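Local structure of hypothetical protein (Mesorhizobium loti, 2O2X) at residues A[15-20]-A[131-136]; A[34-39]-A[63-68]; A[53-58]-A[98-103]; A[92-97]-A[115-120]; A[162-167]-A[191-196]. The protein removes the C-7 phosphate of D-glycero-beta-D-manno-heptose 1,7-bisphosphate, a magnesium-dependent step of ADP-heptose biosynthesis. All coordinates share one frame; numbering follows the deposited sequence.

Interactions 2 and 4 are core contacts, each setting a helix against a strand of the central sheet through aliphatic or aromatic side chains. Interactions 1, 3 and 5 are only partly buried. Of these, interaction 3 is the one with a water bridge between its segments, while in interactions 1 and 5 no polar bond joins the two segments. Helix 91-107 serves both interaction 3 and interaction 4, and neighbouring strands 17-21 and 114-118 bring interactions 1 and 4 into contact. Interaction 2 touches interactions 3 and 4 through Arg38, and interaction 5 through the acidic groups of Asp37, Asp162 and Asp166. Interactions 3, 4 and 5 thus all adjoin the polar residues that follow strand 34-36.

Interaction 1: residues A[15-20]-A[131-136]; sequences PGVWIE and PDHPMR
The carbonyl oxygen of His133, a residue whose ring meets Val17 across this contact, is held by two N-H groups: Arg136 N, 2.9 Å from His133 O, closes a type I turn from His133 to Arg136, and the side chain of Asn139 supplies the other. The same turn ties down the imidazole. Met135 N donates to His133 ND1 over 3.0 Å in a nearly straight bond (165°) tilted somewhat from the ring plane, while Pro134 CD lies over one face of the ring. With its rotation fixed in this way, the ring brings His133 CE1 to 4.3 Å from Val17 CG2.

Met135, present as selenomethionine, makes the main apolar contact. Its chain is bent at both later torsions and meets the side chain of Val17 at about a right angle. Both branches of Val17 are used: CG2 faces Met135 CG at 4.0 Å, and CG1 faces the terminal Met135 CE at 3.9 Å. The end methyl of Ile19, CD1, adds a looser contact with the same Met135 CE (4.3 Å).

Val17 and Ile19 lie on one face of strand 17-21, and helix 141-150 contributes Met142 and Glu145 around Met135. Trp18 and Glu20 lie on the other face, where Trp18 NE1 donates to Glu20 OE1. Next in the chain after Met135 is Arg136, which by similarity contributes to substrate recognition. The turn thus keeps its shape through its own hydrogen bonds and meets the strand through carbon atoms alone, just before Arg136, which probably takes part in substrate binding.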
# COMPACT_ATOMS: atom_id res chain seq x y z
N PRO A 15 3.03 -13.53 -14.27
CA PRO A 15 1.86 -13.00 -14.96
C PRO A 15 0.90 -12.20 -14.06
O PRO A 15 0.23 -11.32 -14.56
CB PRO A 15 1.17 -14.25 -15.48
CG PRO A 15 2.31 -15.21 -15.67
CD PRO A 15 3.19 -14.99 -14.52
N GLY A 16 0.87 -12.50 -12.77
CA GLY A 16 -0.03 -11.79 -11.86
C GLY A 16 0.64 -10.90 -10.83
O GLY A 16 -0.01 -10.52 -9.86
N VAL A 17 1.92 -10.53 -11.02
CA VAL A 17 2.62 -9.69 -10.07
C VAL A 17 3.38 -8.56 -10.74
O VAL A 17 4.22 -8.80 -11.61
CB VAL A 17 3.58 -10.47 -9.17
CG1 VAL A 17 4.22 -9.52 -8.15
CG2 VAL A 17 2.87 -11.63 -8.48
N TRP A 18 3.11 -7.34 -10.29
CA TRP A 18 3.70 -6.11 -10.78
C TRP A 18 4.53 -5.52 -9.66
O TRP A 18 4.00 -5.31 -8.56
CB TRP A 18 2.57 -5.16 -11.15
CG TRP A 18 2.89 -3.73 -11.54
CD1 TRP A 18 3.40 -2.75 -10.76
CD2 TRP A 18 2.57 -3.11 -12.79
NE1 TRP A 18 3.50 -1.59 -11.46
CE2 TRP A 18 2.98 -1.77 -12.71
CE3 TRP A 18 2.00 -3.56 -13.98
CZ2 TRP A 18 2.85 -0.88 -13.78
CZ3 TRP A 18 1.86 -2.69 -15.02
CH2 TRP A 18 2.28 -1.36 -14.92
N ILE A 19 5.80 -5.20 -9.91
CA ILE A 19 6.67 -4.59 -8.91
C ILE A 19 7.45 -3.47 -9.59
O ILE A 19 8.17 -3.71 -10.57
CB ILE A 19 7.64 -5.58 -8.29
CG1 ILE A 19 6.88 -6.79 -7.72
CG2 ILE A 19 8.47 -4.89 -7.20
CD1 ILE A 19 7.75 -7.82 -7.02
N GLU A 20 7.30 -2.26 -9.07
CA GLU A 20 7.79 -1.06 -9.76
C GLU A 20 8.35 -0.07 -8.75
O GLU A 20 7.63 0.39 -7.86
CB GLU A 20 6.61 -0.40 -10.48
CG GLU A 20 6.92 0.81 -11.27
CD GLU A 20 5.70 1.46 -11.85
OE1 GLU A 20 4.54 1.15 -11.42
OE2 GLU A 20 5.91 2.36 -12.69
N PRO A 131 -5.76 -19.36 -6.23
CA PRO A 131 -6.55 -18.92 -5.08
C PRO A 131 -5.85 -18.38 -3.87
O PRO A 131 -6.47 -17.58 -3.14
CB PRO A 131 -7.36 -20.18 -4.69
CG PRO A 131 -6.62 -21.27 -5.23
CD PRO A 131 -5.85 -20.82 -6.42
N ASP A 132 -4.63 -18.78 -3.59
CA ASP A 132 -4.01 -18.36 -2.32
C ASP A 132 -2.56 -18.01 -2.50
O ASP A 132 -1.68 -18.49 -1.78
CB ASP A 132 -4.13 -19.49 -1.30
CG ASP A 132 -3.80 -19.05 0.14
OD1 ASP A 132 -3.91 -17.83 0.46
OD2 ASP A 132 -3.45 -19.93 0.94
N HIS A 133 -2.32 -17.15 -3.48
CA HIS A 133 -0.98 -16.84 -3.88
C HIS A 133 -0.27 -16.06 -2.78
O HIS A 133 -0.88 -15.20 -2.16
CB HIS A 133 -0.96 -16.04 -5.18
CG HIS A 133 0.39 -15.95 -5.78
ND1 HIS A 133 1.33 -15.01 -5.39
CD2 HIS A 133 1.00 -16.74 -6.70
CE1 HIS A 133 2.43 -15.19 -6.09
NE2 HIS A 133 2.26 -16.23 -6.89
N PRO A 134 1.01 -16.36 -2.50
CA PRO A 134 1.78 -15.70 -1.45
C PRO A 134 1.84 -14.16 -1.56
O PRO A 134 2.07 -13.50 -0.55
CB PRO A 134 3.19 -16.27 -1.61
CG PRO A 134 3.04 -17.51 -2.32
CD PRO A 134 1.78 -17.46 -3.13
N MSE A 135 1.61 -13.61 -2.75
CA MSE A 135 1.63 -12.16 -2.94
C MSE A 135 0.29 -11.51 -2.73
O MSE A 135 0.20 -10.28 -2.73
CB MSE A 135 2.13 -11.77 -4.32
CG MSE A 135 3.55 -12.20 -4.57
SE MSE A 135 4.88 -11.26 -3.51
CE MSE A 135 5.04 -9.88 -4.40
N ARG A 136 -0.77 -12.30 -2.57
CA ARG A 136 -2.12 -11.75 -2.46
C ARG A 136 -2.43 -11.57 -0.98
O ARG A 136 -2.49 -12.53 -0.24
CB ARG A 136 -3.17 -12.65 -3.09
CG ARG A 136 -4.55 -12.04 -2.99
CD ARG A 136 -5.67 -13.00 -3.31
NE ARG A 136 -6.97 -12.41 -3.01
CZ ARG A 136 -7.68 -12.66 -1.91
NH1 ARG A 136 -7.26 -13.54 -0.99
NH2 ARG A 136 -8.86 -12.06 -1.77

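Interaction 2: residues A[34-39]-A[63-68]; sequences LFLDRD and PAIATA
Strand 34-36 and helix 63-68 run roughly antiparallel, their axes 10.3 Å apart at an angle of 150°, and the backbones are nearest at Leu34 and Ala68, with CA atoms 7.0 Å apart. The two leucines of the strand reach the helix by different torsions. Leu34 holds CG opposite its own N (chi1 177°), and its CD2 methyl meets Ala68 CB at 3.8 Å while also lying 3.9 Å from Ala64 O. Leu36 instead has CG opposite the carbonyl carbon (chi1 -60°); its CD1 presses on Ile65 CG1 at 3.7 Å, the two side chains crossing obliquely.

Within the helix, Pro63 O accepts both Thr67 N and Thr67 OG1, from opposite faces of the carbonyl plane. Past the strand end come Asp37 and Asp39, the nucleophile and proton donor by similarity, as in the DxD motif of HAD phosphatases. Arg38 NH2 donates to Asp39 OD1 on its syn side (2.7 Å).

The contact joins the first two elements of the beta-alpha-beta unit formed by strand 34-36, helix 62-71 and strand 75-80. Val75 of the last strand touches both Leu36 and Ala68, helix 199-211 packs on Leu34 and Thr67, and Leu105 of helix 91-107 meets Ile65.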
# COMPACT_ATOMS: atom_id res chain seq x y z
N LEU A 34 6.23 3.10 5.28
CA LEU A 34 4.80 3.28 5.36
C LEU A 34 4.19 2.52 4.21
O LEU A 34 4.30 2.94 3.06
CB LEU A 34 4.39 4.75 5.31
CG LEU A 34 2.87 5.03 5.31
CD1 LEU A 34 2.22 4.55 6.56
CD2 LEU A 34 2.62 6.51 5.10
N PHE A 35 3.53 1.40 4.51
CA PHE A 35 2.79 0.64 3.52
C PHE A 35 1.36 1.16 3.43
O PHE A 35 0.71 1.32 4.46
CB PHE A 35 2.74 -0.85 3.89
CG PHE A 35 4.07 -1.58 3.77
CD1 PHE A 35 4.51 -2.06 2.54
CD2 PHE A 35 4.87 -1.79 4.89
CE1 PHE A 35 5.72 -2.74 2.42
CE2 PHE A 35 6.08 -2.48 4.75
CZ PHE A 35 6.50 -2.93 3.51
N LEU A 36 0.87 1.35 2.21
CA LEU A 36 -0.48 1.81 1.97
C LEU A 36 -1.18 0.91 0.98
O LEU A 36 -0.67 0.64 -0.10
CB LEU A 36 -0.48 3.22 1.36
CG LEU A 36 0.18 4.33 2.20
CD1 LEU A 36 0.19 5.66 1.43
CD2 LEU A 36 -0.51 4.47 3.54
N ASP A 37 -2.38 0.48 1.30
CA ASP A 37 -3.27 -0.04 0.27
C ASP A 37 -3.64 1.14 -0.68
O ASP A 37 -3.43 2.32 -0.33
CB ASP A 37 -4.52 -0.65 0.92
CG ASP A 37 -5.43 -1.38 -0.08
OD1 ASP A 37 -5.00 -1.82 -1.14
OD2 ASP A 37 -6.61 -1.56 0.26
N ARG A 38 -4.16 0.86 -1.88
CA ARG A 38 -4.50 1.90 -2.82
C ARG A 38 -6.02 2.18 -2.82
O ARG A 38 -6.45 3.22 -2.32
CB ARG A 38 -3.95 1.62 -4.22
CG ARG A 38 -3.78 2.91 -5.03
CD ARG A 38 -3.69 2.65 -6.53
NE ARG A 38 -4.99 2.28 -7.05
CZ ARG A 38 -5.20 1.69 -8.22
NH1 ARG A 38 -4.19 1.41 -9.03
NH2 ARG A 38 -6.43 1.37 -8.56
N ASP A 39 -6.83 1.28 -3.37
CA ASP A 39 -8.26 1.51 -3.52
C ASP A 39 -8.94 1.45 -2.16
O ASP A 39 -8.95 0.39 -1.51
CB ASP A 39 -8.85 0.46 -4.46
CG ASP A 39 -8.23 0.49 -5.85
OD1 ASP A 39 -8.23 1.56 -6.49
OD2 ASP A 39 -7.80 -0.58 -6.31
N PRO A 63 -2.22 13.94 4.27
CA PRO A 63 -1.30 14.29 5.36
C PRO A 63 -0.34 13.16 5.73
O PRO A 63 0.80 13.41 6.11
CB PRO A 63 -2.25 14.61 6.52
CG PRO A 63 -3.48 15.10 5.84
CD PRO A 63 -3.62 14.17 4.68
N ALA A 64 -0.81 11.93 5.67
CA ALA A 64 0.08 10.79 6.00
C ALA A 64 1.19 10.61 4.99
O ALA A 64 2.35 10.38 5.37
CB ALA A 64 -0.75 9.50 6.11
N ILE A 65 0.87 10.70 3.71
CA ILE A 65 1.89 10.59 2.69
C ILE A 65 2.89 11.76 2.81
O ILE A 65 4.09 11.54 2.80
CB ILE A 65 1.28 10.53 1.27
CG1 ILE A 65 0.29 9.36 1.14
CG2 ILE A 65 2.37 10.35 0.22
CD1 ILE A 65 -0.40 9.30 -0.18
N ALA A 66 2.37 12.97 2.96
CA ALA A 66 3.25 14.14 3.14
C ALA A 66 4.19 13.98 4.34
O ALA A 66 5.38 14.28 4.27
CB ALA A 66 2.41 15.38 3.31
N THR A 67 3.65 13.50 5.45
CA THR A 67 4.45 13.30 6.66
C THR A 67 5.57 12.29 6.45
O THR A 67 6.70 12.52 6.84
CB THR A 67 3.54 12.90 7.85
OG1 THR A 67 2.63 13.98 8.12
CG2 THR A 67 4.30 12.62 9.08
N ALA A 68 5.25 11.16 5.83
CA ALA A 68 6.25 10.14 5.52
C ALA A 68 7.30 10.71 4.57
O ALA A 68 8.51 10.52 4.77
CB ALA A 68 5.59 8.91 4.90

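Interaction 3: residues A[53-58]-A[98-103]; sequences AEIVLR and NGRVLE
Ile55 and Val101 meet through their branches, CG2 of each lying 3.6 Å from the other, with the side chains crossing at about a right angle. In Ile55 the CG2 methyl stands opposite the backbone N, beside the carbonyl carbon, while CG1 takes the place next to the N (chi1 -71°). A second bend (chi2 -77°) folds CD1 back, so that Ile55 CD1 also reaches Val101 CG2, at 3.9 Å. Val101 thus offers one methyl to two ends of the isoleucine. Its other branch, CG1, is opposite its own N (chi1 169°) and faces Leu57, whose CD2 approaches at 4.4 Å. The same Leu57 CD2 lies 4.2 Å from the Val101 carbonyl oxygen. The end of the Leu57 side chain reaches the helix, where Leu104 and Leu105 also touch it.

The 53-58 segment belongs to the long connection between strand 34-36 and helix 62-71, the region that in HAD phosphatases carries the flap next to the active site. Its backbone bonds, Val56 with Val44 and Arg58 with Ile42, are consistent with a hairpin-like flap, here laid on helix 91-107.

At the more open margin, Arg100 runs out from the helix. Its CG packs 4.2 Å from Ile55 CB, and a bend at chi2 turns the rest of the chain across the direction of the loop. Arg100 NE then donates to a water in the guanidinium plane (3.0 Å), and this water in turn donates to Ile55 O (2.8 Å), joining loop and helix by a single bridge. On the inner side, Asn98 OD1 receives a bond from Arg38 NH1.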
# COMPACT_ATOMS: atom_id res chain seq x y z
N ALA A 53 -10.15 8.16 -15.66
CA ALA A 53 -10.98 9.35 -15.52
C ALA A 53 -11.86 9.37 -14.25
O ALA A 53 -12.29 10.43 -13.80
CB ALA A 53 -11.86 9.51 -16.76
N GLU A 54 -12.12 8.20 -13.70
CA GLU A 54 -12.99 8.07 -12.51
C GLU A 54 -12.20 8.17 -11.21
O GLU A 54 -12.79 8.23 -10.13
CB GLU A 54 -13.75 6.75 -12.56
CG GLU A 54 -14.73 6.68 -13.70
CD GLU A 54 -15.51 5.35 -13.78
OE1 GLU A 54 -15.23 4.41 -12.99
OE2 GLU A 54 -16.42 5.28 -14.64
N ILE A 55 -10.87 8.18 -11.29
CA ILE A 55 -10.05 8.20 -10.06
C ILE A 55 -10.18 9.52 -9.31
O ILE A 55 -10.04 10.62 -9.89
CB ILE A 55 -8.58 7.92 -10.40
CG1 ILE A 55 -8.41 6.46 -10.81
CG2 ILE A 55 -7.63 8.26 -9.24
CD1 ILE A 55 -8.41 5.45 -9.62
N VAL A 56 -10.43 9.42 -8.00
CA VAL A 56 -10.48 10.56 -7.09
C VAL A 56 -9.68 10.21 -5.85
O VAL A 56 -9.89 9.16 -5.28
CB VAL A 56 -11.94 10.84 -6.68
CG1 VAL A 56 -12.03 11.95 -5.66
CG2 VAL A 56 -12.75 11.17 -7.91
N LEU A 57 -8.78 11.10 -5.44
CA LEU A 57 -8.02 10.90 -4.22
C LEU A 57 -8.90 11.01 -2.98
O LEU A 57 -9.89 11.76 -2.96
CB LEU A 57 -6.90 11.90 -4.12
CG LEU A 57 -5.81 11.86 -5.19
CD1 LEU A 57 -4.73 12.81 -4.82
CD2 LEU A 57 -5.27 10.48 -5.36
N ARG A 58 -8.54 10.27 -1.94
CA ARG A 58 -9.07 10.49 -0.59
C ARG A 58 -8.19 11.54 0.08
O ARG A 58 -7.04 11.26 0.44
CB ARG A 58 -9.10 9.19 0.21
CG ARG A 58 -10.02 8.13 -0.37
CD ARG A 58 -10.12 6.90 0.47
NE ARG A 58 -10.77 7.15 1.78
CZ ARG A 58 -10.14 7.29 2.94
NH1 ARG A 58 -8.82 7.17 3.06
NH2 ARG A 58 -10.87 7.53 4.02
N ASN A 98 -3.15 3.56 -12.25
CA ASN A 98 -2.14 3.80 -11.24
C ASN A 98 -1.33 5.05 -11.57
O ASN A 98 -1.00 5.85 -10.68
CB ASN A 98 -1.21 2.58 -11.04
CG ASN A 98 -0.64 2.56 -9.64
OD1 ASN A 98 -1.41 2.41 -8.67
ND2 ASN A 98 0.68 2.76 -9.51
N GLY A 99 -1.00 5.23 -12.84
CA GLY A 99 -0.33 6.45 -13.26
C GLY A 99 -1.12 7.71 -12.94
O GLY A 99 -0.56 8.70 -12.51
N ARG A 100 -2.43 7.64 -13.14
CA ARG A 100 -3.30 8.76 -12.81
C ARG A 100 -3.30 9.06 -11.30
O ARG A 100 -3.26 10.21 -10.87
CB ARG A 100 -4.73 8.54 -13.36
CG ARG A 100 -5.71 9.62 -13.00
CD ARG A 100 -5.30 10.95 -13.53
NE ARG A 100 -6.34 11.97 -13.38
CZ ARG A 100 -6.13 13.27 -13.57
NH1 ARG A 100 -4.94 13.73 -13.91
NH2 ARG A 100 -7.13 14.12 -13.41
N VAL A 101 -3.30 8.02 -10.48
CA VAL A 101 -3.24 8.20 -9.02
C VAL A 101 -1.95 8.93 -8.68
O VAL A 101 -1.97 9.90 -7.93
CB VAL A 101 -3.35 6.84 -8.26
CG1 VAL A 101 -3.02 7.00 -6.81
CG2 VAL A 101 -4.77 6.24 -8.42
N LEU A 102 -0.82 8.47 -9.23
CA LEU A 102 0.48 9.11 -8.94
C LEU A 102 0.53 10.56 -9.45
O LEU A 102 1.11 11.43 -8.79
CB LEU A 102 1.66 8.29 -9.48
CG LEU A 102 1.78 6.86 -8.90
CD1 LEU A 102 3.10 6.22 -9.26
CD2 LEU A 102 1.54 6.77 -7.40
N GLU A 103 -0.09 10.83 -10.59
CA GLU A 103 -0.19 12.21 -11.10
C GLU A 103 -0.99 13.12 -10.19
O GLU A 103 -0.57 14.25 -9.89
CB GLU A 103 -0.77 12.23 -12.52
CG GLU A 103 -1.00 13.61 -13.08
CD GLU A 103 0.23 14.53 -13.08
OE1 GLU A 103 1.39 14.04 -13.03
OE2 GLU A 103 0.03 15.77 -13.13
O HOH W 1 -9.10 11.04 -12.54

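Interaction 4: residues A[92-97]-A[115-120]; sequences SAFAAV and VLACAY
Phe94, Ala117 and Val115 make up the whole of this contact, with the phenylalanine ring of the helix reaching down to two strand residues that point back at it. The ring stands far out because its CG lies opposite the backbone N (chi1 174°), and its outermost atom, CZ, does most of the touching. Ala117 CB comes 3.7 Å from Phe94 CZ and 4.0 Å from Phe94 CE1, approaching the ring obliquely. The alanine brings only a methyl to the ring.

Val115 is two residues earlier on the same face of the strand. Its side chain and that of Phe94 point at each other from opposite directions. Its CG1 branch, itself opposite the valine N, meets Phe94 CZ at 4.0 Å and lies at the ring edge, near its plane. The end of the phenyl group therefore touches methyls of two alternate strand residues, in a purely apolar and fully buried contact. Leu116, between them, points to the other face of the sheet.

Helix 91-107 lies on the crossover that links the parallel strands 75-80 and 114-118, neighbours in the sheet. Other aromatic side chains gather at Phe94: Trp18 of strand 17-21 and Trp91 at the start of the helix each meet it edge-to-face. Thr79 of strand 75-80 touches both Phe94 and Ala117, and Arg38, a substrate-binding residue by similarity, packs against the ring beyond the end of strand 34-36.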
# COMPACT_ATOMS: atom_id res chain seq x y z
N SER A 92 -2.64 -3.22 -18.59
CA SER A 92 -2.56 -1.91 -19.24
C SER A 92 -3.48 -0.89 -18.59
O SER A 92 -3.12 0.27 -18.40
CB SER A 92 -2.84 -2.05 -20.73
OG SER A 92 -1.74 -2.69 -21.33
N ALA A 93 -4.67 -1.34 -18.22
CA ALA A 93 -5.58 -0.47 -17.49
C ALA A 93 -5.01 -0.12 -16.11
O ALA A 93 -5.10 1.04 -15.68
CB ALA A 93 -6.93 -1.11 -17.35
N PHE A 94 -4.43 -1.10 -15.41
CA PHE A 94 -3.78 -0.82 -14.14
C PHE A 94 -2.71 0.26 -14.33
O PHE A 94 -2.58 1.19 -13.54
CB PHE A 94 -3.14 -2.07 -13.53
CG PHE A 94 -2.34 -1.78 -12.28
CD1 PHE A 94 -2.99 -1.58 -11.07
CD2 PHE A 94 -0.98 -1.62 -12.31
CE1 PHE A 94 -2.30 -1.30 -9.94
CE2 PHE A 94 -0.28 -1.31 -11.19
CZ PHE A 94 -0.93 -1.15 -9.99
N ALA A 95 -1.91 0.13 -15.39
CA ALA A 95 -0.86 1.11 -15.61
C ALA A 95 -1.42 2.53 -15.77
O ALA A 95 -0.91 3.49 -15.18
CB ALA A 95 -0.01 0.73 -16.85
N ALA A 96 -2.48 2.65 -16.55
CA ALA A 96 -3.13 3.95 -16.75
C ALA A 96 -3.76 4.53 -15.47
O ALA A 96 -3.61 5.70 -15.16
CB ALA A 96 -4.18 3.83 -17.83
N VAL A 97 -4.47 3.68 -14.75
CA VAL A 97 -5.14 4.10 -13.53
C VAL A 97 -4.12 4.45 -12.45
O VAL A 97 -4.24 5.49 -11.77
CB VAL A 97 -6.11 3.01 -13.04
CG1 VAL A 97 -6.61 3.28 -11.61
CG2 VAL A 97 -7.27 2.89 -13.98
N VAL A 115 5.55 0.60 -5.98
CA VAL A 115 4.21 0.01 -6.15
C VAL A 115 4.33 -1.49 -6.38
O VAL A 115 5.06 -1.90 -7.30
CB VAL A 115 3.46 0.63 -7.35
CG1 VAL A 115 2.11 -0.05 -7.58
CG2 VAL A 115 3.28 2.14 -7.14
N LEU A 116 3.63 -2.29 -5.58
CA LEU A 116 3.46 -3.72 -5.82
C LEU A 116 1.98 -4.02 -5.97
O LEU A 116 1.15 -3.46 -5.26
CB LEU A 116 4.07 -4.60 -4.73
CG LEU A 116 5.54 -4.29 -4.42
CD1 LEU A 116 5.68 -3.30 -3.29
CD2 LEU A 116 6.27 -5.56 -3.97
N ALA A 117 1.65 -4.87 -6.93
CA ALA A 117 0.28 -5.26 -7.17
C ALA A 117 0.18 -6.74 -7.52
O ALA A 117 1.08 -7.30 -8.18
CB ALA A 117 -0.33 -4.43 -8.29
N CYS A 118 -0.88 -7.36 -7.05
CA CYS A 118 -1.13 -8.80 -7.23
C CYS A 118 -2.49 -9.03 -7.85
O CYS A 118 -3.50 -8.65 -7.26
CB CYS A 118 -1.04 -9.52 -5.91
SG CYS A 118 -1.22 -11.33 -6.17
N ALA A 119 -2.51 -9.68 -9.02
CA ALA A 119 -3.75 -9.92 -9.78
C ALA A 119 -4.47 -11.21 -9.40
O ALA A 119 -5.66 -11.35 -9.69
CB ALA A 119 -3.44 -9.96 -11.25
N TYR A 120 -3.75 -12.16 -8.82
CA TYR A 120 -4.28 -13.51 -8.65
C TYR A 120 -5.49 -13.56 -7.73
O TYR A 120 -5.51 -12.94 -6.66
CB TYR A 120 -3.21 -14.41 -8.06
CG TYR A 120 -1.96 -14.57 -8.92
CD1 TYR A 120 -2.04 -15.05 -10.22
CD2 TYR A 120 -0.70 -14.29 -8.40
CE1 TYR A 120 -0.87 -15.22 -11.01
CE2 TYR A 120 0.47 -14.46 -9.18
CZ TYR A 120 0.37 -14.93 -10.46
OH TYR A 120 1.51 -15.08 -11.22

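Interaction 5: residues A[162-167]-A[191-196]; sequences DKLADM and FAIRPL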
# COMPACT_ATOMS: atom_id res chain seq x y z
N ASP A 162 -8.08 -0.16 4.21
CA ASP A 162 -9.47 -0.20 4.67
C ASP A 162 -10.04 -1.59 4.76
O ASP A 162 -11.22 -1.76 5.04
CB ASP A 162 -10.38 0.72 3.82
CG ASP A 162 -10.84 0.09 2.51
OD1 ASP A 162 -10.05 -0.59 1.87
OD2 ASP A 162 -12.00 0.36 2.13
N LYS A 163 -9.20 -2.60 4.54
CA LYS A 163 -9.66 -3.99 4.61
C LYS A 163 -8.90 -4.76 5.67
O LYS A 163 -7.73 -4.52 5.93
CB LYS A 163 -9.57 -4.64 3.23
CG LYS A 163 -10.69 -4.06 2.31
CD LYS A 163 -10.51 -4.25 0.81
CE LYS A 163 -11.50 -3.35 0.01
NZ LYS A 163 -11.02 -1.91 -0.23
N LEU A 164 -9.58 -5.71 6.31
CA LEU A 164 -8.93 -6.57 7.29
C LEU A 164 -7.71 -7.28 6.71
O LEU A 164 -6.71 -7.46 7.41
CB LEU A 164 -9.90 -7.59 7.86
CG LEU A 164 -9.37 -8.36 9.08
CD1 LEU A 164 -9.04 -7.42 10.25
CD2 LEU A 164 -10.41 -9.39 9.52
N ALA A 165 -7.75 -7.63 5.43
CA ALA A 165 -6.61 -8.28 4.79
C ALA A 165 -5.32 -7.46 4.86
O ALA A 165 -4.24 -8.02 4.87
CB ALA A 165 -6.92 -8.59 3.34
N ASP A 166 -5.44 -6.14 4.89
CA ASP A 166 -4.26 -5.30 5.04
C ASP A 166 -3.64 -5.44 6.43
O ASP A 166 -2.41 -5.43 6.60
CB ASP A 166 -4.61 -3.82 4.81
CG ASP A 166 -5.17 -3.53 3.41
OD1 ASP A 166 -4.48 -3.98 2.49
OD2 ASP A 166 -6.25 -2.87 3.22
N MSE A 167 -4.50 -5.56 7.45
CA MSE A 167 -4.03 -5.71 8.82
C MSE A 167 -3.44 -7.08 9.03
O MSE A 167 -2.43 -7.22 9.70
CB MSE A 167 -5.18 -5.50 9.80
CG MSE A 167 -5.89 -4.12 9.75
SE MSE A 167 -4.70 -2.63 10.09
CE MSE A 167 -4.32 -2.10 8.20
N PHE A 191 0.43 -7.26 18.04
CA PHE A 191 -0.16 -6.47 16.94
C PHE A 191 -1.33 -5.61 17.39
O PHE A 191 -2.27 -6.07 18.06
CB PHE A 191 -0.58 -7.35 15.76
CG PHE A 191 -0.76 -6.57 14.50
CD1 PHE A 191 0.33 -6.18 13.76
CD2 PHE A 191 -2.02 -6.14 14.09
CE1 PHE A 191 0.19 -5.42 12.61
CE2 PHE A 191 -2.17 -5.37 12.93
CZ PHE A 191 -1.08 -5.00 12.20
N ALA A 192 -1.30 -4.35 17.01
CA ALA A 192 -2.40 -3.48 17.29
C ALA A 192 -2.98 -3.00 15.97
O ALA A 192 -2.26 -2.42 15.14
CB ALA A 192 -1.96 -2.30 18.13
N ILE A 193 -4.28 -3.24 15.79
CA ILE A 193 -5.09 -2.52 14.78
C ILE A 193 -5.57 -1.23 15.42
O ILE A 193 -6.26 -1.25 16.45
CB ILE A 193 -6.27 -3.34 14.28
CG1 ILE A 193 -5.75 -4.59 13.56
CG2 ILE A 193 -7.09 -2.53 13.33
CD1 ILE A 193 -6.78 -5.62 13.17
N ARG A 194 -5.14 -0.11 14.84
CA ARG A 194 -5.46 1.22 15.32
C ARG A 194 -6.60 1.75 14.47
O ARG A 194 -6.58 1.60 13.25
CB ARG A 194 -4.24 2.14 15.19
CG ARG A 194 -2.98 1.63 15.83
CD ARG A 194 -3.08 1.57 17.31
NE ARG A 194 -1.80 1.24 17.93
CZ ARG A 194 -1.67 0.97 19.22
NH1 ARG A 194 -2.74 0.98 20.00
NH2 ARG A 194 -0.47 0.66 19.72
N PRO A 195 -7.61 2.37 15.07
CA PRO A 195 -8.72 2.89 14.28
C PRO A 195 -8.31 4.14 13.49
O PRO A 195 -7.49 4.91 13.96
CB PRO A 195 -9.77 3.23 15.35
CG PRO A 195 -8.97 3.56 16.53
CD PRO A 195 -7.77 2.66 16.51
N LEU A 196 -8.83 4.29 12.28
CA LEU A 196 -8.60 5.53 11.50
C LEU A 196 -9.92 6.06 10.95
O LEU A 196 -10.27 5.85 9.79
CB LEU A 196 -7.56 5.28 10.40
CG LEU A 196 -7.07 6.48 9.56
CD1 LEU A 196 -6.64 7.65 10.43
CD2 LEU A 196 -5.95 6.06 8.61
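Met167 and Ile193 lie at a slant across one another, the selenomethionine coming from helix 164-172 and the isoleucine from strand 191-196. Ile193 CD1 is 3.7 Å from Met167 CB, and Ile193 CG1 is 3.8 Å from Met167 CG. Further out, Ile193 CG2 approaches Met167 SE at 4.0 Å. The selenomethionine chain is bent at chi2 (-59°) and again at chi3, which takes its end away from strand 191-196; Met167 also touches Ile159 of strand 158-161. Leu164, one turn earlier, meets the isoleucine at about a right angle, its CD1 methyl 4.1 Å from Ile193 CD1, where the contact meets solvent.

Helix 164-172 follows strand 158-161, and the loop into it and its first turn carry Asp162-Lys163-Leu164-Ala165-Asp166, consistent with motif IV of HAD phosphatases; Asp162 and Lys163 bind magnesium by similarity. Here Lys163 NZ bonds to Asp162 OD1 on the syn lone pair (2.7 Å) and has a second salt bridge with Asp45. At the helix start Lys163 N donates to Asp166 OD2, met on the anti side of the carboxylate, whose other oxygen pairs with Lys137.

Phe191 brings its ring obliquely to the helix backbone, with Phe191 CZ 3.6 Å from Met167 O. Ile193 CG1 lies in the plane of that ring, at its edge, while strand 177-181 flanks strand 191-196 and places Leu180 against Ile193.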